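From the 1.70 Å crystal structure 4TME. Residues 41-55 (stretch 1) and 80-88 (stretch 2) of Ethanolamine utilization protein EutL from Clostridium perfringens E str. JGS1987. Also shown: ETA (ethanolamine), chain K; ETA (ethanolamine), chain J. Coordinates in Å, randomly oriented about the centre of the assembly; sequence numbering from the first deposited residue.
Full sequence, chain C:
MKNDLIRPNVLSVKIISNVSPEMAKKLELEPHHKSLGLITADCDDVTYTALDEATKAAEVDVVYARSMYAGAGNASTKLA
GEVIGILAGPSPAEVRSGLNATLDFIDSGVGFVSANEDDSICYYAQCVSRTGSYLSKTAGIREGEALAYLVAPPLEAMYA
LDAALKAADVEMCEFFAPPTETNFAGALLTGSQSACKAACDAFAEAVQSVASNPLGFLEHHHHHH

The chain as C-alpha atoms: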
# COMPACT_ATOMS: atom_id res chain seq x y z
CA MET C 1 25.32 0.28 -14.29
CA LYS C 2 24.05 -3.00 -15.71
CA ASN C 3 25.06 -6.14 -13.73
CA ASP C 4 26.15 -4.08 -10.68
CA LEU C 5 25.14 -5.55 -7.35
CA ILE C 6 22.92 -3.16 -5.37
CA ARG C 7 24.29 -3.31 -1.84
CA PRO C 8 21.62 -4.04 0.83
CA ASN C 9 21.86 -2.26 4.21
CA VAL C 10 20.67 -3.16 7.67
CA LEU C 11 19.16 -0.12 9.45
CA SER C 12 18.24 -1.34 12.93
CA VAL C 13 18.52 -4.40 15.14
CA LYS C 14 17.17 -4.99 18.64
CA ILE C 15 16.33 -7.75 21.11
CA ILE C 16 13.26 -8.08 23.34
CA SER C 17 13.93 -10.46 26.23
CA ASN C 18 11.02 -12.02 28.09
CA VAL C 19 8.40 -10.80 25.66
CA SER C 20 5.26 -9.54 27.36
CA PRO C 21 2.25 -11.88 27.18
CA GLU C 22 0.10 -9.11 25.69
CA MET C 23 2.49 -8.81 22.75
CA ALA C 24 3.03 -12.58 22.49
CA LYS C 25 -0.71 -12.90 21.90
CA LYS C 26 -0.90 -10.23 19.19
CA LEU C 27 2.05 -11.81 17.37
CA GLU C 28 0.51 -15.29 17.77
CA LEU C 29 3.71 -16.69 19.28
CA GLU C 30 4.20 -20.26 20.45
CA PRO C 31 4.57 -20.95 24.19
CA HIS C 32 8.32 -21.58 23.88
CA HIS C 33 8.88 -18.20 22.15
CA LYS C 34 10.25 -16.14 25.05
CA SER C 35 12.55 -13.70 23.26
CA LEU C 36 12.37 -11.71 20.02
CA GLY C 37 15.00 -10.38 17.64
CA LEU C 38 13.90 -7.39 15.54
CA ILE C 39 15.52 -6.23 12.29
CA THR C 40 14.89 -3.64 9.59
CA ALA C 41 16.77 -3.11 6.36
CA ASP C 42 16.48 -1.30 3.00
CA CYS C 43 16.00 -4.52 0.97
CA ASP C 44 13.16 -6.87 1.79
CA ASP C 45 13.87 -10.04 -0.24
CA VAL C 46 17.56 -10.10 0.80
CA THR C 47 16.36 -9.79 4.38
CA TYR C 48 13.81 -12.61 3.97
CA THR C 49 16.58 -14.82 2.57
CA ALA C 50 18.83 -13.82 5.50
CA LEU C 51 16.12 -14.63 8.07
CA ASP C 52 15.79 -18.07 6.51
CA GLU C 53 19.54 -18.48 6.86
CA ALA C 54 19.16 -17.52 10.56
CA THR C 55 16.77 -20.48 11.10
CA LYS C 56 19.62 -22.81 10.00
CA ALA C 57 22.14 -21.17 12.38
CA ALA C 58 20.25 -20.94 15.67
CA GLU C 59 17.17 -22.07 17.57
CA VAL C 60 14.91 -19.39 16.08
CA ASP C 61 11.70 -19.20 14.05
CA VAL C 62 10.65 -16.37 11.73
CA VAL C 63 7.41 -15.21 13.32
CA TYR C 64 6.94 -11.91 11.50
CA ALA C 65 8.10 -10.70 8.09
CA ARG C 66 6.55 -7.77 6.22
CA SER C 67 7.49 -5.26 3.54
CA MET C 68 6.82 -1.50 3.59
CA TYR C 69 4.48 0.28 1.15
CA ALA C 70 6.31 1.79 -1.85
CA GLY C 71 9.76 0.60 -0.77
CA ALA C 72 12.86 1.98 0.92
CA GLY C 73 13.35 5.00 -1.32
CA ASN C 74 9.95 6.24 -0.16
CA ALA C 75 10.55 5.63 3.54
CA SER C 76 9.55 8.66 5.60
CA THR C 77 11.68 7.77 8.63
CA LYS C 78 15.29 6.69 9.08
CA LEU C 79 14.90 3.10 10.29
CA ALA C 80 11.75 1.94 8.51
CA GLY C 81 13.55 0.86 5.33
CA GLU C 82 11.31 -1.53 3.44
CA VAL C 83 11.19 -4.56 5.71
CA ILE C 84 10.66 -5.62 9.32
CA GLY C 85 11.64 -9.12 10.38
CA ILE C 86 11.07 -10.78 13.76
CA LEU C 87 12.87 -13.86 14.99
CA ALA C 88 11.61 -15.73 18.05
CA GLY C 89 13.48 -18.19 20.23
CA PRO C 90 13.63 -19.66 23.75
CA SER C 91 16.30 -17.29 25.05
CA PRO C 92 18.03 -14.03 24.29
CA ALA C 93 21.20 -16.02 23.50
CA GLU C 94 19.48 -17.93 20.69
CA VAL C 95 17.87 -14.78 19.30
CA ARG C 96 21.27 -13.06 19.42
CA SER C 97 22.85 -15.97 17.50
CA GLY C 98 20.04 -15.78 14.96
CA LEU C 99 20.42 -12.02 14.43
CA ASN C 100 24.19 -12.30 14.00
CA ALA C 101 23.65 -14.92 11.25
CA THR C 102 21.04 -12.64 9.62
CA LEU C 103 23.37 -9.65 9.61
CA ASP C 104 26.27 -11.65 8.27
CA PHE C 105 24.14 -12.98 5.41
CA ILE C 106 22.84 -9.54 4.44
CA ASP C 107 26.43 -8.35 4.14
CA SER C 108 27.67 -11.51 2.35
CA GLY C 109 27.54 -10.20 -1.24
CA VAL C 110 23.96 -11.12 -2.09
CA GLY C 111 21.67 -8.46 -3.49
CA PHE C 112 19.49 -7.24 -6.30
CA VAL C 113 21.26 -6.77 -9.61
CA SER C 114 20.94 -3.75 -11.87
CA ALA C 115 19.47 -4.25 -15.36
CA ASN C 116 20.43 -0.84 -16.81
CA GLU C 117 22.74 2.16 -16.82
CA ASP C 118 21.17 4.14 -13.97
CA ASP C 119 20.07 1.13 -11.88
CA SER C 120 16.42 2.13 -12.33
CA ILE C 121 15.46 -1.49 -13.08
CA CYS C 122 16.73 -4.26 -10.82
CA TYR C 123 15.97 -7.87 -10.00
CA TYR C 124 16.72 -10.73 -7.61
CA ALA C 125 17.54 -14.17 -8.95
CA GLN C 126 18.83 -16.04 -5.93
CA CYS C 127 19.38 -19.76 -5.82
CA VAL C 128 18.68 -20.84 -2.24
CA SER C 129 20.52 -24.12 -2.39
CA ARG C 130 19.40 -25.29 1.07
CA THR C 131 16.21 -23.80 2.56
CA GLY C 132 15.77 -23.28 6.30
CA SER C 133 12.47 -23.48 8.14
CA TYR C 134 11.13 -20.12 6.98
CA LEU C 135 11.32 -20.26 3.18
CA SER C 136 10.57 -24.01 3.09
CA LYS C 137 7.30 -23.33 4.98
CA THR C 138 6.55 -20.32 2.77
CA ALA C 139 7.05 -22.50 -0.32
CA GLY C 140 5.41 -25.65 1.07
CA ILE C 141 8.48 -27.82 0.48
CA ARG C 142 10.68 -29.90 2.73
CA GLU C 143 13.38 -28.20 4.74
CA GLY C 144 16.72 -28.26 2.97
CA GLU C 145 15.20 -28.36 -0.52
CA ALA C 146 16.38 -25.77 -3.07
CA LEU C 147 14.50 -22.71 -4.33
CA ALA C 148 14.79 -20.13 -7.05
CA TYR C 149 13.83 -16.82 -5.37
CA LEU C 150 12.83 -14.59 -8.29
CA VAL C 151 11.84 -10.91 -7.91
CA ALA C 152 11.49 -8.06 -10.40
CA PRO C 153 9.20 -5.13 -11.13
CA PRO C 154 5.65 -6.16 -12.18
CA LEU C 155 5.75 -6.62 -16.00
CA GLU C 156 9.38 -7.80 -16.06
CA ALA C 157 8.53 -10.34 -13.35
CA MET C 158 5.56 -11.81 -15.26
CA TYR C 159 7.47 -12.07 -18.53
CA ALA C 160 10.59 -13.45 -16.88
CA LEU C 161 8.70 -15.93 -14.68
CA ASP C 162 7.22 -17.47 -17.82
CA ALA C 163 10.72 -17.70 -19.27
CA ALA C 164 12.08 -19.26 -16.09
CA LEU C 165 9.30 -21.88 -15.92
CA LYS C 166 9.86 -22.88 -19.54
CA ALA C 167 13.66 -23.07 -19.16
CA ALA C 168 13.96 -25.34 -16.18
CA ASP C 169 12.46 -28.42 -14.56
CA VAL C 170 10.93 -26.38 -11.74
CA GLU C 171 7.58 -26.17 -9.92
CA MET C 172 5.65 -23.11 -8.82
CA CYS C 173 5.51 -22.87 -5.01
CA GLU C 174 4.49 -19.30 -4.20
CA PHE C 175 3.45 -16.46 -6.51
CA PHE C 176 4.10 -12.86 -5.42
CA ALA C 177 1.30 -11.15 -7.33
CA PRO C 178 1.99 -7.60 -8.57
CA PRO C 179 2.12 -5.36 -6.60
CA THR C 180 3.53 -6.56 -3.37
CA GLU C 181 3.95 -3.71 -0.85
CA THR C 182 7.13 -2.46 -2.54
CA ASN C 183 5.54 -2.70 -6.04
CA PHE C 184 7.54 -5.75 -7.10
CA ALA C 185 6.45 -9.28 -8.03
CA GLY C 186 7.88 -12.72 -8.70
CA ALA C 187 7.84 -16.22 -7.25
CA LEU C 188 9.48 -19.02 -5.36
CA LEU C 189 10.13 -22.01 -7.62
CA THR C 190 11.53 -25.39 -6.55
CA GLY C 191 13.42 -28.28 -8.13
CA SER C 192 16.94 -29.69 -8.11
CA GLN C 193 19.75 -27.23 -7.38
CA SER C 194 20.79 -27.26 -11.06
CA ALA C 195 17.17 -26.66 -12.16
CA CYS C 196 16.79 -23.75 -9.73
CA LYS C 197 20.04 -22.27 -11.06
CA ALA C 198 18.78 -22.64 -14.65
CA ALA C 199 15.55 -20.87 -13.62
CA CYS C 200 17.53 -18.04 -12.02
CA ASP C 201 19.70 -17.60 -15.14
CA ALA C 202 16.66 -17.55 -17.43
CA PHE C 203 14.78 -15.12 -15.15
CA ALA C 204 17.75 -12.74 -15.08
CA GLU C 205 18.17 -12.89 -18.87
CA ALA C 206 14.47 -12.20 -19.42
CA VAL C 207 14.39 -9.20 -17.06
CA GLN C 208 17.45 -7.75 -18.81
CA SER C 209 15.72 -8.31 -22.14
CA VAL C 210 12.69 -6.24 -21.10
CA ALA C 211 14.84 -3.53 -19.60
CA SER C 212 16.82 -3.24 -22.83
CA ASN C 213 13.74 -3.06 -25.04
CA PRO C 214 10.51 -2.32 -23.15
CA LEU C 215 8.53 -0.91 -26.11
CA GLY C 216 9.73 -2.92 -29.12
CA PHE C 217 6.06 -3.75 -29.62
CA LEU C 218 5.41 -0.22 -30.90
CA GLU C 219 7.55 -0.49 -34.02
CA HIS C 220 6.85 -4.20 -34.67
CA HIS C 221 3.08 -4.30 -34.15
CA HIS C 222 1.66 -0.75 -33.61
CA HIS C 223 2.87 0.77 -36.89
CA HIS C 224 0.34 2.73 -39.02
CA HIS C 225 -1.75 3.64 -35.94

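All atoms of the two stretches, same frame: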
# COMPACT_ATOMS: atom_id res chain seq x y z
N ALA C 41 15.76 -3.25 7.39
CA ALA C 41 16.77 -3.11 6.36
C ALA C 41 16.16 -2.41 5.14
O ALA C 41 14.94 -2.27 5.05
CB ALA C 41 17.31 -4.47 5.97
N ASP C 42 17.00 -1.99 4.19
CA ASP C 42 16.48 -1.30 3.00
C ASP C 42 16.23 -2.23 1.81
O ASP C 42 15.99 -1.76 0.70
CB ASP C 42 17.42 -0.17 2.60
CG ASP C 42 18.76 -0.66 2.08
OD1 ASP C 42 18.96 -1.88 1.94
OD2 ASP C 42 19.62 0.21 1.83
N CYS C 43 16.26 -3.55 2.05
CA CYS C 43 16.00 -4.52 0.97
C CYS C 43 15.24 -5.71 1.52
O CYS C 43 15.79 -6.49 2.30
CB CYS C 43 17.29 -4.98 0.31
SG CYS C 43 16.98 -6.20 -1.01
N ASP C 44 13.98 -5.84 1.15
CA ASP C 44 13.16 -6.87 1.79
C ASP C 44 13.54 -8.31 1.39
O ASP C 44 13.75 -9.14 2.27
CB ASP C 44 11.65 -6.60 1.56
CG ASP C 44 11.23 -6.51 0.09
OD1 ASP C 44 12.08 -6.38 -0.81
OD2 ASP C 44 9.98 -6.52 -0.13
N ASP C 45 13.68 -8.62 0.11
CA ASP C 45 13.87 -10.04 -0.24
C ASP C 45 15.25 -10.56 0.19
O ASP C 45 15.38 -11.75 0.53
CB ASP C 45 13.64 -10.23 -1.73
CG ASP C 45 12.23 -9.87 -2.12
OD1 ASP C 45 11.30 -10.55 -1.63
OD2 ASP C 45 12.08 -8.84 -2.84
N VAL C 46 16.27 -9.69 0.21
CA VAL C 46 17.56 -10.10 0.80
C VAL C 46 17.36 -10.40 2.28
O VAL C 46 17.88 -11.40 2.79
CB VAL C 46 18.66 -9.03 0.61
CG1 VAL C 46 19.90 -9.31 1.52
CG2 VAL C 46 19.08 -9.00 -0.86
N THR C 47 16.58 -9.57 2.96
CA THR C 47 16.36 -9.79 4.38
C THR C 47 15.57 -11.07 4.63
O THR C 47 15.89 -11.82 5.54
CB THR C 47 15.65 -8.59 5.01
OG1 THR C 47 16.53 -7.46 4.87
CG2 THR C 47 15.38 -8.80 6.51
N TYR C 48 14.57 -11.36 3.81
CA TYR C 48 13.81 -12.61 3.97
C TYR C 48 14.72 -13.83 3.78
O TYR C 48 14.59 -14.85 4.49
CB TYR C 48 12.65 -12.66 2.97
CG TYR C 48 11.60 -11.58 3.21
CD1 TYR C 48 11.24 -11.20 4.50
CD2 TYR C 48 11.02 -10.92 2.15
CE1 TYR C 48 10.29 -10.19 4.72
CE2 TYR C 48 10.07 -9.92 2.34
CZ TYR C 48 9.70 -9.58 3.64
OH TYR C 48 8.75 -8.60 3.87
N THR C 49 15.64 -13.74 2.82
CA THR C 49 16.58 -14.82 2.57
C THR C 49 17.53 -14.97 3.77
O THR C 49 17.89 -16.10 4.17
CB THR C 49 17.40 -14.58 1.27
OG1 THR C 49 16.49 -14.34 0.18
CG2 THR C 49 18.27 -15.78 0.91
N ALA C 50 17.94 -13.83 4.33
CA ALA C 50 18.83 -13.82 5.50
C ALA C 50 18.16 -14.40 6.74
O ALA C 50 18.81 -15.12 7.53
CB ALA C 50 19.30 -12.42 5.76
N LEU C 51 16.89 -14.08 6.95
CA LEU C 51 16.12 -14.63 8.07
C LEU C 51 15.99 -16.14 7.95
O LEU C 51 16.05 -16.88 8.94
CB LEU C 51 14.73 -13.98 8.14
CG LEU C 51 14.75 -12.50 8.56
CD1 LEU C 51 13.41 -11.84 8.22
CD2 LEU C 51 15.08 -12.38 10.05
N ASP C 52 15.79 -16.63 6.73
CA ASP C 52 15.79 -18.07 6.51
C ASP C 52 17.14 -18.68 6.87
O ASP C 52 17.21 -19.73 7.51
CB ASP C 52 15.41 -18.38 5.05
CG ASP C 52 15.26 -19.86 4.81
OD1 ASP C 52 14.35 -20.44 5.44
OD2 ASP C 52 16.00 -20.43 3.99
N GLU C 53 18.22 -18.01 6.49
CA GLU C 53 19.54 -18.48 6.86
C GLU C 53 19.67 -18.53 8.39
O GLU C 53 20.27 -19.47 8.92
CB GLU C 53 20.60 -17.57 6.23
CG GLU C 53 22.02 -18.05 6.38
CD GLU C 53 22.34 -19.31 5.58
OE1 GLU C 53 21.85 -19.53 4.43
OE2 GLU C 53 23.10 -20.09 6.11
N ALA C 54 19.11 -17.54 9.09
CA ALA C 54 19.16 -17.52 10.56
C ALA C 54 18.50 -18.77 11.17
O ALA C 54 18.98 -19.29 12.18
CB ALA C 54 18.50 -16.27 11.12
N THR C 55 17.43 -19.28 10.55
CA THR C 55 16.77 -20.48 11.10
C THR C 55 17.63 -21.74 10.95
O THR C 55 17.34 -22.77 11.57
CB THR C 55 15.37 -20.73 10.46
OG1 THR C 55 15.52 -21.17 9.10
CG2 THR C 55 14.46 -19.50 10.55
N ALA C 80 12.81 2.78 9.06
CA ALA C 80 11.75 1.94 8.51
C ALA C 80 12.19 1.07 7.33
O ALA C 80 11.74 -0.06 7.19
CB ALA C 80 10.55 2.81 8.08
N GLY C 81 13.08 1.60 6.49
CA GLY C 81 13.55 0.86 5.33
C GLY C 81 12.38 0.36 4.50
O GLY C 81 11.41 1.09 4.27
N GLU C 82 12.45 -0.89 4.07
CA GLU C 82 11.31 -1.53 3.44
C GLU C 82 11.00 -2.92 3.96
O GLU C 82 10.28 -3.67 3.32
CB GLU C 82 11.51 -1.57 1.92
CG GLU C 82 12.64 -2.44 1.45
CD GLU C 82 12.79 -2.47 -0.07
OE1 GLU C 82 12.52 -1.44 -0.74
OE2 GLU C 82 13.21 -3.54 -0.60
N VAL C 83 11.51 -3.26 5.14
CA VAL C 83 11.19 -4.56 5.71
C VAL C 83 11.36 -4.55 7.23
O VAL C 83 12.26 -3.89 7.75
CB VAL C 83 12.08 -5.68 5.10
CG1 VAL C 83 13.57 -5.45 5.40
CG2 VAL C 83 11.65 -7.06 5.54
N ILE C 84 10.47 -5.28 7.91
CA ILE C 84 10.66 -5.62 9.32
C ILE C 84 10.60 -7.14 9.44
O ILE C 84 9.71 -7.81 8.88
CB ILE C 84 9.63 -4.95 10.26
CG1 ILE C 84 9.98 -5.34 11.72
CG2 ILE C 84 8.18 -5.29 9.83
CD1 ILE C 84 9.38 -4.51 12.76
N GLY C 85 11.59 -7.70 10.12
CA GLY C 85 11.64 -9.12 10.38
C GLY C 85 11.70 -9.36 11.88
O GLY C 85 12.33 -8.59 12.61
N ILE C 86 11.01 -10.40 12.35
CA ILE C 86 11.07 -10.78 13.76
C ILE C 86 11.38 -12.25 13.90
O ILE C 86 10.66 -13.12 13.37
CB ILE C 86 9.74 -10.47 14.51
CG1 ILE C 86 9.41 -8.98 14.39
CG2 ILE C 86 9.87 -10.84 16.03
CD1 ILE C 86 8.12 -8.53 15.08
N LEU C 87 12.48 -12.52 14.59
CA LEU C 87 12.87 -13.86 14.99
C LEU C 87 12.38 -14.13 16.40
O LEU C 87 12.37 -13.21 17.23
CB LEU C 87 14.40 -14.02 14.97
CG LEU C 87 15.08 -13.91 13.60
CD1 LEU C 87 16.59 -13.89 13.84
CD2 LEU C 87 14.71 -15.10 12.74
N ALA C 88 11.97 -15.35 16.69
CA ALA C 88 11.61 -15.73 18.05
C ALA C 88 12.37 -16.99 18.46
O ALA C 88 12.59 -17.90 17.66
CB ALA C 88 10.11 -15.94 18.20
CA ETA K . 12.60 -5.23 -3.86
N ETA K . 11.67 -4.59 -2.95
C ETA K . 13.90 -4.44 -3.95
O ETA K . 14.50 -4.23 -2.70
CA ETA J . 7.98 -10.58 -2.55
N ETA J . 8.72 -10.01 -1.46
C ETA J . 8.38 -9.86 -3.81
O ETA J . 7.92 -8.52 -3.79

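A helix laid along a β-strand is among the commonest ways of closing a hydrophobic core, and residues 41–55 and 80–88 of EutL illustrate how such packing can pass, within a few residues, into a polar ligand site. The helix beginning at Asp44 runs nearly parallel to the strand beginning at Val83: their N-to-C directions differ by 11°, and their axes approach to 8.6 Å. Together the two stretches bury 576 Å².

Val83 lies at the heart of the apolar contact and is covered by the other stretch more than any other residue here. Val83 CG1 rests 3.9 Å from Ala41 CB and 3.6 Å from Thr47 OG1, while Val83 CG2 lies 3.5 Å from Tyr48 CE1, an oblique approach to the ring. Thr47 can sit against this aliphatic surface because its hydroxyl is already engaged: Thr47 OG1 donates to Cys43 O at 2.8 Å, one turn back along the chain.

Farther along, every second strand residue faces the helix. Ile84 and Ile86 point away, whereas Leu87 points toward it, Leu87 CD2 meeting Leu51 CD2 at 3.8 Å and Leu87 CD1 lying 4.1 Å from Ala54 CB. Between Val83 and Leu87, Gly85 leaves room for Leu51, whose CD1 approaches Gly85 CA to 3.9 Å; a β-carbon on Gly85 would fall only 2.6 Å from Leu51 CD1. Small and large residues thus complement one another across the interface.

Toward the start of both stretches, backbone chemistry takes over. Glu82 N donates to Ala41 O at 3.0 Å with a nearly straight geometry, and Gly81 CA makes a C–H···O contact with Ala41 O at 3.4 Å. Gly81 has a positive phi, which favours glycine, and a β-carbon here would collide with Ala41 O.

At the polar edge, Glu82 reaches the beginning of the helix, where Asp44 N donates to Glu82 OE2 at 3.0 Å. The amide helps to offset the charge of the carboxylate, but Glu82 OE2 also lies 3.1 Å from Asp44 OD1, two acceptors of like charge. Ethanolamine of chain K bridges these acids: its N donates to Asp44 OD1 at 2.8 Å and to Glu82 OE2 at 3.0 Å, while its O donates to Glu82 OE2 at 2.6 Å. A second ethanolamine, chain J, donates from N to Asp45 OD1 at 2.6 Å, with that nitrogen near the edge of the Tyr48 ring. The principle is economical: apolar packing along the helix and strand gives way at their beginnings to a cluster of acids, Asp44 and Asp45 from one stretch and Glu82 from the other, that binds two ethanolamines.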